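RNA-dependent RNA polymerase (Qualyub virus, PDB 6DX1) carries a viral OTU domain, a cysteine protease with deubiquitinase activity, and as a whole probably copies and transcribes the viral RNA genome. Local coordinates at residues F24-F29 with W118-D123; N40-A45 with D149-L154; T114-K119 with A140-H145. All blocks are in the same frame, centred on the assembly; numbering follows the deposited sequence.

All three contacts reach the same mixed sheet, at different depths. Contact 3 is its core: two parallel neighbouring strands, centred about 6 Å from the centre of the chain, held by a backbone ladder, with largely apolar side chains and one buried indole-to-amide bond. Contact 2, centred about 8 Å from that point, is also buried, but joins helix 41-51 to strand 150-156, the next strand beyond 140-146, and brings a cysteine beside a histidine. Contact 1, about 16 Å out, shares Trp118 and Lys119 with contact 3 and runs from a buried aromatic pair to a salt bridge from an exposed arginine to a partly exposed aspartate. Its Tyr26 and Trp118 pack on Leu154 of contact 2, while Phe151 of contact 2 packs on His145 of contact 3.

Contact 1. Residues F24-F29 with W118-D123; sequences FSYREF and WKCEDD
Asp123 is gripped by two neighbouring side chains, Tyr26 and Arg27. The Tyr26 hydroxyl donates to Asp123 through OH and OD1, 2.8 Å apart, arriving from above the carboxylate plane, 49° out of it. Arg27 approaches end-on with both terminal nitrogens: NH1 bonds to the backbone O of Asp123 at 2.8 Å (N-H...O 162°), with that oxygen close to the guanidinium plane. NH2 forms a salt bridge to Asp123 OD2 at 3.2 Å and adds a weak bond to the same backbone O. The Arg27 chain is extended from CG to NE, which carries NE away from the backbone. Deeper in, Cys120 SG lies at the edge of the Tyr26 ring, 4.1 Å from CE2, a sulfur-aromatic contact.

Asp123 lies in the turn of the beta-hairpin that joins strands 114-120 and 125-132, and the contact therefore reaches over strand 125-132, which separates 17-25 from 114-120 in the sheet. On one side of that intervening strand Phe24 and Trp118 make a T-shaped pair with planes at 84°: the Phe24 edge points at one face of the indole, and CE1 comes within 3.7 Å of Trp118 CE3. Val126 touches both side chains. In the second shell, Lys32 forms a further salt bridge with Asp123 OD1, and Asp122 OD1 accepts the backbone N-H groups of Val124 and Trp125.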
loop_
_atom_site.group_PDB
_atom_site.type_symbol
_atom_site.label_atom_id
_atom_site.label_comp_id
_atom_site.label_asym_id
_atom_site.label_seq_id
_atom_site.Cartn_x
_atom_site.Cartn_y
_atom_site.Cartn_z
ATOM N N PHE A 24 4.155 7.780 -16.507
ATOM C CA PHE A 24 3.110 8.775 -16.704
ATOM C C PHE A 24 3.285 9.899 -15.695
ATOM O O PHE A 24 3.874 9.709 -14.631
ATOM C CB PHE A 24 1.706 8.166 -16.575
ATOM C CG PHE A 24 1.403 7.574 -15.214
ATOM C CD1 PHE A 24 1.727 6.253 -14.936
ATOM C CD2 PHE A 24 0.764 8.316 -14.236
ATOM C CE1 PHE A 24 1.430 5.682 -13.705
ATOM C CE2 PHE A 24 0.464 7.750 -12.999
ATOM C CZ PHE A 24 0.801 6.435 -12.730
ATOM N N SER A 25 2.769 11.071 -16.049
ATOM C CA SER A 25 2.714 12.190 -15.119
ATOM C C SER A 25 1.504 11.980 -14.214
ATOM O O SER A 25 0.373 11.907 -14.705
ATOM C CB SER A 25 2.619 13.500 -15.905
ATOM O OG SER A 25 2.287 14.596 -15.068
ATOM N N TYR A 26 1.731 11.809 -12.902
ATOM C CA TYR A 26 0.624 11.350 -12.064
ATOM C C TYR A 26 -0.511 12.369 -12.011
ATOM O O TYR A 26 -1.668 11.981 -11.825
ATOM C CB TYR A 26 1.103 10.975 -10.652
ATOM C CG TYR A 26 1.534 12.105 -9.722
ATOM C CD1 TYR A 26 0.594 12.928 -9.107
ATOM C CD2 TYR A 26 2.877 12.300 -9.415
ATOM C CE1 TYR A 26 0.990 13.954 -8.239
ATOM C CE2 TYR A 26 3.282 13.315 -8.539
ATOM C CZ TYR A 26 2.329 14.135 -7.963
ATOM O OH TYR A 26 2.720 15.142 -7.104
ATOM N N ARG A 27 -0.206 13.657 -12.201
ATOM C CA ARG A 27 -1.250 14.681 -12.156
ATOM C C ARG A 27 -2.270 14.531 -13.279
ATOM O O ARG A 27 -3.356 15.130 -13.206
ATOM C CB ARG A 27 -0.618 16.070 -12.219
ATOM C CG ARG A 27 -0.078 16.571 -10.896
ATOM C CD ARG A 27 0.749 17.838 -11.097
ATOM N NE ARG A 27 1.466 18.225 -9.884
ATOM C CZ ARG A 27 2.640 17.717 -9.522
ATOM N NH1 ARG A 27 3.223 16.791 -10.281
ATOM N NH2 ARG A 27 3.228 18.123 -8.401
ATOM N N GLU A 28 -1.958 13.763 -14.324
ATOM C CA GLU A 28 -2.949 13.546 -15.368
ATOM C C GLU A 28 -4.056 12.597 -14.913
ATOM O O GLU A 28 -5.171 12.650 -15.451
ATOM C CB GLU A 28 -2.262 13.041 -16.647
ATOM C CG GLU A 28 -3.097 12.089 -17.511
ATOM C CD GLU A 28 -2.499 11.824 -18.895
ATOM O OE1 GLU A 28 -1.281 11.556 -18.993
ATOM O OE2 GLU A 28 -3.263 11.859 -19.887
ATOM N N PHE A 29 -3.804 11.792 -13.870
ATOM C CA PHE A 29 -4.746 10.785 -13.411
ATOM C C PHE A 29 -5.161 10.919 -11.958
ATOM O O PHE A 29 -6.152 10.295 -11.565
ATOM C CB PHE A 29 -4.157 9.376 -13.593
ATOM C CG PHE A 29 -3.845 9.042 -15.015
ATOM C CD1 PHE A 29 -4.845 8.588 -15.856
ATOM C CD2 PHE A 29 -2.568 9.207 -15.519
ATOM C CE1 PHE A 29 -4.573 8.294 -17.182
ATOM C CE2 PHE A 29 -2.287 8.902 -16.840
ATOM C CZ PHE A 29 -3.297 8.451 -17.671
ATOM N N TRP A 118 2.873 3.495 -6.571
ATOM C CA TRP A 118 3.352 4.117 -7.801
ATOM C C TRP A 118 4.660 4.845 -7.494
ATOM O O TRP A 118 4.665 5.831 -6.745
ATOM C CB TRP A 118 2.304 5.085 -8.347
ATOM C CG TRP A 118 0.972 4.489 -8.716
ATOM C CD1 TRP A 118 -0.219 4.642 -8.044
ATOM C CD2 TRP A 118 0.675 3.701 -9.879
ATOM N NE1 TRP A 118 -1.238 3.983 -8.718
ATOM C CE2 TRP A 118 -0.709 3.400 -9.845
ATOM C CE3 TRP A 118 1.449 3.211 -10.941
ATOM C CZ2 TRP A 118 -1.337 2.633 -10.836
ATOM C CZ3 TRP A 118 0.820 2.448 -11.928
ATOM C CH2 TRP A 118 -0.550 2.165 -11.866
ATOM N N LYS A 119 5.758 4.373 -8.089
ATOM C CA LYS A 119 7.088 4.906 -7.795
ATOM C C LYS A 119 7.304 6.254 -8.471
ATOM O O LYS A 119 7.144 6.379 -9.691
ATOM C CB LYS A 119 8.160 3.919 -8.267
ATOM C CG LYS A 119 9.590 4.424 -8.080
ATOM C CD LYS A 119 10.581 3.470 -8.756
ATOM C CE LYS A 119 12.017 3.864 -8.436
ATOM N NZ LYS A 119 12.973 3.065 -9.248
ATOM N N CYS A 120 7.715 7.259 -7.697
ATOM C CA CYS A 120 7.901 8.598 -8.248
ATOM C C CYS A 120 9.028 9.282 -7.490
ATOM O O CYS A 120 8.949 9.413 -6.268
ATOM C CB CYS A 120 6.605 9.416 -8.146
ATOM S SG CYS A 120 6.764 11.169 -8.641
ATOM N N GLU A 121 10.060 9.725 -8.206
ATOM C CA GLU A 121 11.234 10.306 -7.573
ATOM C C GLU A 121 11.434 11.792 -7.846
ATOM O O GLU A 121 12.322 12.396 -7.234
ATOM C CB GLU A 121 12.469 9.521 -8.009
ATOM C CG GLU A 121 12.294 8.059 -7.668
ATOM C CD GLU A 121 13.444 7.204 -8.114
ATOM O OE1 GLU A 121 13.566 6.945 -9.339
ATOM O OE2 GLU A 121 14.235 6.789 -7.234
ATOM N N ASP A 122 10.627 12.408 -8.710
ATOM C CA ASP A 122 10.801 13.819 -9.043
ATOM C C ASP A 122 9.527 14.624 -8.810
ATOM O O ASP A 122 9.406 15.740 -9.326
ATOM C CB ASP A 122 11.287 13.974 -10.493
ATOM C CG ASP A 122 10.275 13.470 -11.522
ATOM O OD1 ASP A 122 9.187 13.011 -11.128
ATOM O OD2 ASP A 122 10.572 13.531 -12.739
ATOM N N ASP A 123 8.576 14.074 -8.047
ATOM C CA ASP A 123 7.258 14.663 -7.775
ATOM C C ASP A 123 6.448 14.972 -9.040
ATOM O O ASP A 123 5.510 15.780 -8.996
ATOM C CB ASP A 123 7.358 15.930 -6.904
ATOM C CG ASP A 123 5.994 16.365 -6.357
ATOM O OD1 ASP A 123 5.237 15.493 -5.869
ATOM O OD2 ASP A 123 5.662 17.569 -6.454
#

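Contact 2. Residues N40-A45 with D149-L154; sequences NCFFRA and DHFDFL
Cys41 and His150 face each other in what is consistent with the active site of an OTU-like cysteine protease: a cysteine in the first turn of a helix, a histidine near the start of strand 150-156, and an aspartate two residues further on. Cys41 SG lies 3.8 Å from His150 ND1, oblique to the imidazole ring, while Cys41 CB is slightly nearer that nitrogen. With chi1 at 56°, SG stands between the backbone N and the carbonyl carbon. There it accepts the backbone N-H of Phe151, with N and SG 3.4 Å apart. On the far side of the imidazole, His150 NE2 donates to Asp152 OD2 at 2.7 Å (N-H...O 152°), and Asp152 OD2 also takes the backbone N-H of Thr35, a second-shell bond that would fix the carboxylate.

Next to this polar group, Phe42 and Phe151 form an aromatic pair. Phe42 turns its edge to the face of Phe151, planes 81° apart, and Phe42 CD1 lies over the centre of the Phe151 ring, 4.2 Å above its plane. Phe42 CB meets Phe151 CD2 at 3.7 Å, and further along Ala45 CB meets Phe153 CB at 4.2 Å.

The short helix and strand segments run almost parallel, their axes 7.0 Å apart at closest. Leu143 of strand 140-146 touches Phe42, Ala45 and Phe151, and the Phe151 ring stacks on His145. Helix 57-70 packs against Phe43, while strand 150-156 is flanked in the sheet by strands 140-146 and 30-33.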
loop_
_atom_site.group_PDB
_atom_site.type_symbol
_atom_site.label_atom_id
_atom_site.label_comp_id
_atom_site.label_asym_id
_atom_site.label_seq_id
_atom_site.Cartn_x
_atom_site.Cartn_y
_atom_site.Cartn_z
ATOM N N ASN A 40 4.985 6.562 10.032
ATOM C CA ASN A 40 3.650 5.999 9.922
ATOM C C ASN A 40 2.984 6.349 8.603
ATOM O O ASN A 40 1.790 6.087 8.439
ATOM C CB ASN A 40 2.787 6.475 11.094
ATOM C CG ASN A 40 3.265 5.911 12.417
ATOM O OD1 ASN A 40 3.356 4.700 12.571
ATOM N ND2 ASN A 40 3.590 6.784 13.362
ATOM N N CYS A 41 3.735 6.913 7.655
ATOM C CA CYS A 41 3.127 7.491 6.456
ATOM C C CYS A 41 2.299 6.476 5.656
ATOM O O CYS A 41 1.271 6.849 5.077
ATOM C CB CYS A 41 4.212 8.111 5.573
ATOM S SG CYS A 41 5.523 6.958 5.126
ATOM N N PHE A 42 2.734 5.208 5.576
ATOM C CA PHE A 42 1.922 4.211 4.870
ATOM C C PHE A 42 0.521 4.124 5.476
ATOM O O PHE A 42 -0.495 4.211 4.770
ATOM C CB PHE A 42 2.592 2.826 4.907
ATOM C CG PHE A 42 1.686 1.726 4.408
ATOM C CD1 PHE A 42 1.646 1.407 3.059
ATOM C CD2 PHE A 42 0.834 1.064 5.271
ATOM C CE1 PHE A 42 0.785 0.427 2.584
ATOM C CE2 PHE A 42 -0.047 0.097 4.801
ATOM C CZ PHE A 42 -0.068 -0.229 3.453
ATOM N N PHE A 43 0.456 3.976 6.799
ATOM C CA PHE A 43 -0.825 3.876 7.486
ATOM C C PHE A 43 -1.608 5.180 7.417
ATOM O O PHE A 43 -2.850 5.160 7.422
ATOM C CB PHE A 43 -0.575 3.469 8.940
ATOM C CG PHE A 43 0.107 2.135 9.073
ATOM C CD1 PHE A 43 -0.593 0.965 8.797
ATOM C CD2 PHE A 43 1.441 2.051 9.457
ATOM C CE1 PHE A 43 0.022 -0.271 8.918
ATOM C CE2 PHE A 43 2.069 0.817 9.578
ATOM C CZ PHE A 43 1.359 -0.350 9.307
ATOM N N ARG A 44 -0.905 6.316 7.383
ATOM C CA ARG A 44 -1.573 7.603 7.228
ATOM C C ARG A 44 -2.254 7.709 5.870
ATOM O O ARG A 44 -3.362 8.251 5.759
ATOM C CB ARG A 44 -0.561 8.740 7.389
ATOM C CG ARG A 44 -0.045 8.901 8.798
ATOM C CD ARG A 44 1.088 9.918 8.858
ATOM N NE ARG A 44 1.511 10.036 10.249
ATOM C CZ ARG A 44 0.817 10.699 11.167
ATOM N NH1 ARG A 44 -0.298 11.350 10.825
ATOM N NH2 ARG A 44 1.245 10.734 12.418
ATOM N N ALA A 45 -1.599 7.202 4.823
ATOM C CA ALA A 45 -2.183 7.250 3.491
ATOM C C ALA A 45 -3.423 6.370 3.420
ATOM O O ALA A 45 -4.450 6.779 2.870
ATOM C CB ALA A 45 -1.142 6.820 2.448
ATOM N N ASP A 149 11.074 5.650 1.417
ATOM C CA ASP A 149 9.891 4.891 1.806
ATOM C C ASP A 149 8.791 5.778 2.367
ATOM O O ASP A 149 8.017 5.356 3.231
ATOM C CB ASP A 149 10.245 3.782 2.787
ATOM C CG ASP A 149 10.819 2.577 2.083
ATOM O OD1 ASP A 149 11.655 1.889 2.683
ATOM O OD2 ASP A 149 10.443 2.343 0.907
ATOM N N HIS A 150 8.706 7.001 1.869
ATOM C CA HIS A 150 7.567 7.842 2.186
ATOM C C HIS A 150 6.424 7.544 1.220
ATOM O O HIS A 150 6.644 7.349 0.019
ATOM C CB HIS A 150 7.921 9.323 2.124
ATOM C CG HIS A 150 6.753 10.201 2.433
ATOM N ND1 HIS A 150 6.312 10.422 3.722
ATOM C CD2 HIS A 150 5.881 10.842 1.620
ATOM C CE1 HIS A 150 5.232 11.186 3.687
ATOM N NE2 HIS A 150 4.951 11.454 2.424
ATOM N N PHE A 151 5.207 7.509 1.752
ATOM C CA PHE A 151 3.996 7.278 0.963
ATOM C C PHE A 151 3.053 8.458 1.118
ATOM O O PHE A 151 2.746 8.862 2.246
ATOM C CB PHE A 151 3.248 6.019 1.417
ATOM C CG PHE A 151 3.995 4.728 1.187
ATOM C CD1 PHE A 151 3.882 4.052 -0.023
ATOM C CD2 PHE A 151 4.759 4.163 2.201
ATOM C CE1 PHE A 151 4.556 2.841 -0.225
ATOM C CE2 PHE A 151 5.437 2.955 2.009
ATOM C CZ PHE A 151 5.337 2.301 0.788
ATOM N N ASP A 152 2.559 8.968 -0.002
ATOM C CA ASP A 152 1.435 9.894 -0.020
ATOM C C ASP A 152 0.230 9.220 -0.660
ATOM O O ASP A 152 0.338 8.156 -1.277
ATOM C CB ASP A 152 1.806 11.170 -0.770
ATOM C CG ASP A 152 2.895 11.960 -0.058
ATOM O OD1 ASP A 152 3.920 12.277 -0.696
ATOM O OD2 ASP A 152 2.710 12.262 1.144
ATOM N N PHE A 153 -0.939 9.841 -0.513
ATOM C CA PHE A 153 -2.174 9.259 -1.021
ATOM C C PHE A 153 -2.535 9.883 -2.365
ATOM O O PHE A 153 -2.335 11.078 -2.580
ATOM C CB PHE A 153 -3.314 9.474 -0.024
ATOM C CG PHE A 153 -4.639 8.940 -0.476
ATOM C CD1 PHE A 153 -4.777 7.625 -0.896
ATOM C CD2 PHE A 153 -5.765 9.745 -0.429
ATOM C CE1 PHE A 153 -6.010 7.130 -1.294
ATOM C CE2 PHE A 153 -7.005 9.257 -0.817
ATOM C CZ PHE A 153 -7.129 7.950 -1.265
ATOM N N LEU A 154 -3.054 9.070 -3.277
ATOM C CA LEU A 154 -3.436 9.550 -4.601
ATOM C C LEU A 154 -4.924 9.303 -4.810
ATOM O O LEU A 154 -5.385 8.169 -4.664
ATOM C CB LEU A 154 -2.622 8.844 -5.692
ATOM C CG LEU A 154 -1.130 9.158 -5.740
ATOM C CD1 LEU A 154 -0.470 8.167 -6.704
ATOM C CD2 LEU A 154 -0.866 10.573 -6.187
#

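Contact 3. Residues T114-K119 with A140-H145; sequences TVIFWK and AINLLH
Thr114 to Lys119 and Ala140 to His145 pair residue for residue as parallel neighbours inside the mixed sheet of the OTU domain, with the two short axes 16° apart. Five backbone bonds form the ladder. Thr114 O takes Ile141 N at 2.8 Å, Ile116 N goes to Ile141 O, Leu143 N to Ile116 O, Trp118 N to Leu143 O, and His145 N to Trp118 O. Ile116 and Trp118 thus spend both backbone N-H and C=O on this pairing. The alternate residues Val115, Phe117 and Lys119 bond outward to strand 125-132, while Asn142 pairs with Leu154 of strand 150-156 on the opposite flank.

The side chains of Thr114, Ile116, Trp118, Ala140, Asn142 and Leu144 share one face of the sheet. Ile116 CD1 packs 3.7 Å from Ala140 CB, and Thr114 OG1 accepts the N-H of Gly135. On the other face, Phe117 CE1 meets Leu143 CD1 at 4.0 Å. The edge of the Phe117 ring is directed, with an offset, at the face of His145, planes 70° apart and centroids separated by 5.5 Å. His145 NE2 is bonded to Asp149 OD2, which ties this imidazole to the connection from strand 140-146 to strand 150-156. Helices 41-51 and 101-111 cover this face, through Phe42 and Ala45 on Leu143 and Ala104 on Val115 and Phe117.

Both ends of the buried Asn142 amide find a partner: ND2 the backbone O of Tyr137, and OD1 the indole N-H of Trp118, whose side chain lies beside that of Asn142 with ring and amide nearly coplanar. Trp118 NE1 reaches Asn142 OD1 at 2.8 Å through an almost straight N-H...O of 173°.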
loop_
_atom_site.group_PDB
_atom_site.type_symbol
_atom_site.label_atom_id
_atom_site.label_comp_id
_atom_site.label_asym_id
_atom_site.label_seq_id
_atom_site.Cartn_x
_atom_site.Cartn_y
_atom_site.Cartn_z
ATOM N N THR A 114 -7.732 -3.665 -4.412
ATOM C CA THR A 114 -6.367 -3.637 -4.897
ATOM C C THR A 114 -5.610 -2.483 -4.251
ATOM O O THR A 114 -6.182 -1.425 -3.988
ATOM C CB THR A 114 -6.401 -3.517 -6.421
ATOM O OG1 THR A 114 -7.061 -4.680 -6.939
ATOM C CG2 THR A 114 -5.015 -3.383 -7.024
ATOM N N VAL A 115 -4.326 -2.705 -3.964
ATOM C CA VAL A 115 -3.434 -1.680 -3.427
ATOM C C VAL A 115 -2.282 -1.525 -4.409
ATOM O O VAL A 115 -1.669 -2.529 -4.800
ATOM C CB VAL A 115 -2.907 -2.062 -2.028
ATOM C CG1 VAL A 115 -1.935 -0.996 -1.501
ATOM C CG2 VAL A 115 -4.054 -2.286 -1.046
ATOM N N ILE A 116 -1.979 -0.286 -4.808
ATOM C CA ILE A 116 -0.913 -0.025 -5.773
ATOM C C ILE A 116 0.052 1.010 -5.209
ATOM O O ILE A 116 -0.377 2.050 -4.696
ATOM C CB ILE A 116 -1.462 0.453 -7.129
ATOM C CG1 ILE A 116 -2.498 -0.537 -7.659
ATOM C CG2 ILE A 116 -0.313 0.595 -8.130
ATOM C CD1 ILE A 116 -3.216 -0.000 -8.910
ATOM N N PHE A 117 1.351 0.711 -5.295
ATOM C CA PHE A 117 2.427 1.670 -5.024
ATOM C C PHE A 117 2.957 2.185 -6.355
ATOM O O PHE A 117 3.503 1.402 -7.147
ATOM C CB PHE A 117 3.605 1.027 -4.286
ATOM C CG PHE A 117 3.303 0.461 -2.912
ATOM C CD1 PHE A 117 2.073 0.626 -2.287
ATOM C CD2 PHE A 117 4.310 -0.248 -2.244
ATOM C CE1 PHE A 117 1.850 0.088 -1.010
ATOM C CE2 PHE A 117 4.095 -0.784 -0.976
ATOM C CZ PHE A 117 2.874 -0.618 -0.357
ATOM N N TRP A 118 2.873 3.495 -6.571
ATOM C CA TRP A 118 3.352 4.117 -7.801
ATOM C C TRP A 118 4.660 4.845 -7.494
ATOM O O TRP A 118 4.665 5.831 -6.745
ATOM C CB TRP A 118 2.304 5.085 -8.347
ATOM C CG TRP A 118 0.972 4.489 -8.716
ATOM C CD1 TRP A 118 -0.219 4.642 -8.044
ATOM C CD2 TRP A 118 0.675 3.701 -9.879
ATOM N NE1 TRP A 118 -1.238 3.983 -8.718
ATOM C CE2 TRP A 118 -0.709 3.400 -9.845
ATOM C CE3 TRP A 118 1.449 3.211 -10.941
ATOM C CZ2 TRP A 118 -1.337 2.633 -10.836
ATOM C CZ3 TRP A 118 0.820 2.448 -11.928
ATOM C CH2 TRP A 118 -0.550 2.165 -11.866
ATOM N N LYS A 119 5.758 4.373 -8.089
ATOM C CA LYS A 119 7.088 4.906 -7.795
ATOM C C LYS A 119 7.304 6.254 -8.471
ATOM O O LYS A 119 7.144 6.379 -9.691
ATOM C CB LYS A 119 8.160 3.919 -8.267
ATOM C CG LYS A 119 9.590 4.424 -8.080
ATOM C CD LYS A 119 10.581 3.470 -8.756
ATOM C CE LYS A 119 12.017 3.864 -8.436
ATOM N NZ LYS A 119 12.973 3.065 -9.248
ATOM N N ALA A 140 -8.654 0.834 -6.818
ATOM C CA ALA A 140 -7.526 0.577 -5.935
ATOM C C ALA A 140 -7.365 1.685 -4.906
ATOM O O ALA A 140 -7.845 2.817 -5.074
ATOM C CB ALA A 140 -6.211 0.438 -6.721
ATOM N N ILE A 141 -6.677 1.326 -3.824
ATOM C CA ILE A 141 -6.011 2.314 -2.983
ATOM C C ILE A 141 -4.680 2.619 -3.663
ATOM O O ILE A 141 -3.810 1.749 -3.747
ATOM C CB ILE A 141 -5.793 1.801 -1.558
ATOM C CG1 ILE A 141 -7.115 1.335 -0.940
ATOM C CG2 ILE A 141 -5.134 2.886 -0.700
ATOM C CD1 ILE A 141 -6.963 0.762 0.474
ATOM N N ASN A 142 -4.532 3.837 -4.164
ATOM C CA ASN A 142 -3.344 4.273 -4.887
ATOM C C ASN A 142 -2.444 5.084 -3.968
ATOM O O ASN A 142 -2.883 6.080 -3.396
ATOM C CB ASN A 142 -3.734 5.120 -6.100
ATOM C CG ASN A 142 -4.531 4.333 -7.122
ATOM O OD1 ASN A 142 -3.958 3.655 -7.973
ATOM N ND2 ASN A 142 -5.856 4.401 -7.032
ATOM N N LEU A 143 -1.178 4.680 -3.859
ATOM C CA LEU A 143 -0.210 5.398 -3.039
ATOM C C LEU A 143 0.941 5.899 -3.904
ATOM O O LEU A 143 1.411 5.196 -4.810
ATOM C CB LEU A 143 0.349 4.502 -1.926
ATOM C CG LEU A 143 -0.619 3.899 -0.910
ATOM C CD1 LEU A 143 0.165 3.413 0.303
ATOM C CD2 LEU A 143 -1.680 4.896 -0.487
ATOM N N LEU A 144 1.406 7.114 -3.628
ATOM C CA LEU A 144 2.596 7.627 -4.294
ATOM C C LEU A 144 3.785 7.229 -3.432
ATOM O O LEU A 144 3.875 7.633 -2.265
ATOM C CB LEU A 144 2.525 9.139 -4.488
ATOM C CG LEU A 144 3.597 9.727 -5.403
ATOM C CD1 LEU A 144 3.332 9.339 -6.862
ATOM C CD2 LEU A 144 3.683 11.251 -5.265
ATOM N N HIS A 145 4.657 6.393 -3.981
ATOM C CA HIS A 145 5.781 5.822 -3.244
ATOM C C HIS A 145 7.035 6.578 -3.661
ATOM O O HIS A 145 7.533 6.397 -4.777
ATOM C CB HIS A 145 5.897 4.329 -3.550
ATOM C CG HIS A 145 6.877 3.607 -2.688
ATOM N ND1 HIS A 145 7.304 2.326 -2.970
ATOM C CD2 HIS A 145 7.511 3.976 -1.549
ATOM C CE1 HIS A 145 8.164 1.939 -2.044
ATOM N NE2 HIS A 145 8.308 2.920 -1.170
#